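Local coordinates for protein glycosaminoglycan xylosylkinase (Hydra vulgaris, PDB 5XOM) that probably phosphorylates xylose in the glycosaminoglycan–protein linkage region, as a secretory-pathway kinase of the Fam20 family, at residues A[338-344]-A[361-365]. Numbering follows the deposited sequence.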
ATOM      1  N   SER A 338     -15.866  18.451   4.297  1.00 38.45           N
ATOM      2  CA  SER A 338     -14.830  19.400   4.666  1.00 33.65           C
ATOM      3  C   SER A 338     -13.595  18.674   5.194  1.00 29.21           C
ATOM      4  O   SER A 338     -13.620  17.481   5.513  1.00 27.25           O
ATOM      5  CB  SER A 338     -15.347  20.382   5.714  1.00 38.73           C
ATOM      6  OG  SER A 338     -15.418  19.759   6.986  1.00 45.93           O
ATOM      7  N   LEU A 339     -12.495  19.422   5.257  1.00 25.95           N
ATOM      8  CA  LEU A 339     -11.244  18.876   5.772  1.00 29.32           C
ATOM      9  C   LEU A 339     -11.423  18.307   7.175  1.00 28.15           C
ATOM     10  O   LEU A 339     -10.865  17.255   7.506  1.00 31.23           O
ATOM     11  CB  LEU A 339     -10.179  19.972   5.766  1.00 29.17           C
ATOM     12  CG  LEU A 339      -8.748  19.569   6.102  1.00 31.93           C
ATOM     13  CD1 LEU A 339      -8.231  18.619   5.043  1.00 35.38           C
ATOM     14  CD2 LEU A 339      -7.884  20.812   6.186  1.00 33.35           C
ATOM     15  N   SER A 340     -12.201  18.989   8.017  1.00 30.34           N
ATOM     16  CA  SER A 340     -12.348  18.533   9.393  1.00 27.21           C
ATOM     17  C   SER A 340     -13.231  17.300   9.488  1.00 28.69           C
ATOM     18  O   SER A 340     -13.011  16.449  10.357  1.00 33.80           O
ATOM     19  CB  SER A 340     -12.910  19.660  10.260  1.00 27.81           C
ATOM     20  OG  SER A 340     -14.288  19.875  10.020  1.00 29.93           O
ATOM     21  N   VAL A 341     -14.233  17.179   8.615  1.00 26.90           N
ATOM     22  CA  VAL A 341     -15.045  15.968   8.612  1.00 27.95           C
ATOM     23  C   VAL A 341     -14.199  14.764   8.218  1.00 29.28           C
ATOM     24  O   VAL A 341     -14.250  13.712   8.869  1.00 27.50           O
ATOM     25  CB  VAL A 341     -16.258  16.143   7.684  1.00 29.62           C
ATOM     26  CG1 VAL A 341     -16.885  14.791   7.366  1.00 26.52           C
ATOM     27  CG2 VAL A 341     -17.273  17.082   8.323  1.00 26.61           C
ATOM     28  N   LEU A 342     -13.375  14.906   7.175  1.00 28.97           N
ATOM     29  CA  LEU A 342     -12.506  13.804   6.768  1.00 24.97           C
ATOM     30  C   LEU A 342     -11.445  13.517   7.826  1.00 25.30           C
ATOM     31  O   LEU A 342     -11.089  12.355   8.054  1.00 28.27           O
ATOM     32  CB  LEU A 342     -11.849  14.119   5.425  1.00 26.62           C
ATOM     33  CG  LEU A 342     -12.792  14.249   4.227  1.00 33.12           C
ATOM     34  CD1 LEU A 342     -12.008  14.515   2.951  1.00 34.47           C
ATOM     35  CD2 LEU A 342     -13.624  12.983   4.081  1.00 29.88           C
ATOM     36  N   LEU A 343     -10.917  14.560   8.476  1.00 26.55           N
ATOM     37  CA  LEU A 343      -9.887  14.319   9.482  1.00 25.20           C
ATOM     38  C   LEU A 343     -10.456  13.583  10.685  1.00 22.83           C
ATOM     39  O   LEU A 343      -9.823  12.661  11.210  1.00 23.70           O
ATOM     40  CB  LEU A 343      -9.225  15.629   9.922  1.00 25.10           C
ATOM     41  CG  LEU A 343      -8.254  15.411  11.088  1.00 24.45           C
ATOM     42  CD1 LEU A 343      -6.980  14.748  10.593  1.00 18.62           C
ATOM     43  CD2 LEU A 343      -7.919  16.723  11.764  1.00 24.63           C
ATOM     44  N   ASP A 344     -11.654  13.958  11.131  1.00 21.81           N
ATOM     45  CA  ASP A 344     -12.188  13.315  12.322  1.00 25.65           C
ATOM     46  C   ASP A 344     -12.528  11.852  12.082  1.00 23.66           C
ATOM     47  O   ASP A 344     -12.477  11.050  13.022  1.00 29.19           O
ATOM     48  CB  ASP A 344     -13.417  14.052  12.831  1.00 22.10           C
ATOM     49  CG  ASP A 344     -13.685  13.749  14.293  1.00 33.22           C
ATOM     50  OD1 ASP A 344     -12.770  13.961  15.115  1.00 29.32           O
ATOM     51  OD2 ASP A 344     -14.782  13.266  14.624  1.00 44.07           O
ATOM     52  N   LEU A 361     -11.737  21.346  15.220  1.00 25.43           N
ATOM     53  CA  LEU A 361     -12.031  20.802  13.895  1.00 27.26           C
ATOM     54  C   LEU A 361     -12.505  21.904  12.959  1.00 29.26           C
ATOM     55  O   LEU A 361     -12.025  22.019  11.827  1.00 25.43           O
ATOM     56  CB  LEU A 361     -13.072  19.684  14.013  1.00 22.63           C
ATOM     57  CG  LEU A 361     -12.500  18.419  14.652  1.00 22.91           C
ATOM     58  CD1 LEU A 361     -13.581  17.441  15.083  1.00 21.81           C
ATOM     59  CD2 LEU A 361     -11.533  17.752  13.666  1.00 25.38           C
ATOM     60  N   LEU A 362     -13.410  22.765  13.439  1.00 25.65           N
ATOM     61  CA  LEU A 362     -13.887  23.854  12.606  1.00 25.95           C
ATOM     62  C   LEU A 362     -12.833  24.937  12.409  1.00 27.53           C
ATOM     63  O   LEU A 362     -12.873  25.651  11.407  1.00 26.86           O
ATOM     64  CB  LEU A 362     -15.176  24.439  13.196  1.00 32.97           C
ATOM     65  CG  LEU A 362     -16.269  23.365  13.188  1.00 47.18           C
ATOM     66  CD1 LEU A 362     -17.480  23.800  14.001  1.00 45.80           C
ATOM     67  CD2 LEU A 362     -16.650  22.993  11.743  1.00 48.83           C
ATOM     68  N   ALA A 363     -11.886  25.074  13.334  1.00 23.11           N
ATOM     69  CA  ALA A 363     -10.786  26.007  13.099  1.00 28.64           C
ATOM     70  C   ALA A 363      -9.957  25.585  11.890  1.00 26.94           C
ATOM     71  O   ALA A 363      -9.462  26.432  11.137  1.00 28.12           O
ATOM     72  CB  ALA A 363      -9.914  26.108  14.354  1.00 22.10           C
ATOM     73  N   LEU A 364      -9.793  24.270  11.700  1.00 23.50           N
ATOM     74  CA  LEU A 364      -9.112  23.736  10.518  1.00 27.81           C
ATOM     75  C   LEU A 364      -9.768  24.217   9.229  1.00 28.00           C
ATOM     76  O   LEU A 364      -9.092  24.705   8.316  1.00 35.56           O
ATOM     77  CB  LEU A 364      -9.134  22.212  10.570  1.00 22.47           C
ATOM     78  CG  LEU A 364      -8.123  21.573  11.502  1.00 33.49           C
ATOM     79  CD1 LEU A 364      -8.349  20.084  11.518  1.00 29.94           C
ATOM     80  CD2 LEU A 364      -6.698  21.924  11.076  1.00 31.48           C
ATOM     81  N   ASP A 365     -11.090  24.059   9.126  1.00 30.02           N
ATOM     82  CA  ASP A 365     -11.791  24.464   7.912  1.00 31.71           C
ATOM     83  C   ASP A 365     -11.708  25.966   7.712  1.00 31.41           C
ATOM     84  O   ASP A 365     -11.551  26.440   6.579  1.00 31.78           O
ATOM     85  CB  ASP A 365     -13.250  24.012   7.968  1.00 26.68           C
ATOM     86  CG  ASP A 365     -13.384  22.514   8.097  1.00 38.68           C
ATOM     87  OD1 ASP A 365     -14.380  22.056   8.699  1.00 43.11           O
ATOM     88  OD2 ASP A 365     -12.503  21.785   7.600  1.00 43.17           O
TER
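The first turns of helix 339-347 pack against the early part of helix 358-382. The two short axes come within 8.5 Å, and their N-to-C directions differ by 136°, so these short segments cross obliquely, nearer antiparallel than parallel. The backbones are closest at Ser340 and Leu361, whose CA atoms lie 5.1 Å apart. Ser340 CB sits only 3.0 Å from Leu361 O, and a small side chain permits this approach. Asp365 reaches across to the start of the other helix. Asp365 OD2 accepts a hydrogen bond from Ser340 N at 2.8 Å. Asp365 OD1 accepts two more, from Ser340 OG at 2.6 Å and from Ser338 OG at 3.0 Å. Ser338 holds the N-cap position, and Ser340 N is among the first-turn amides that lack a partner within their own helix. The Asp365 carboxylate therefore satisfies a first-turn amide from a neighbouring helix, and its negative charge suits the positive end of the helix dipole. Both helices lie in the C-terminal Fam20 family region, which is related to the protein kinases. On the apolar side, Leu343 CD2 meets Leu364 CD1 at 3.4 Å and Leu361 CD2 at 4.2 Å. Leu339 and Leu343 also touch Leu144 of helix 132-144, which joins helix 339-347 to a third helix. Asp344 OD1 lies 3.6 Å from Leu361 CD1, while its OD2 is hydrogen-bonded to Tyr353 OH in the connecting segment.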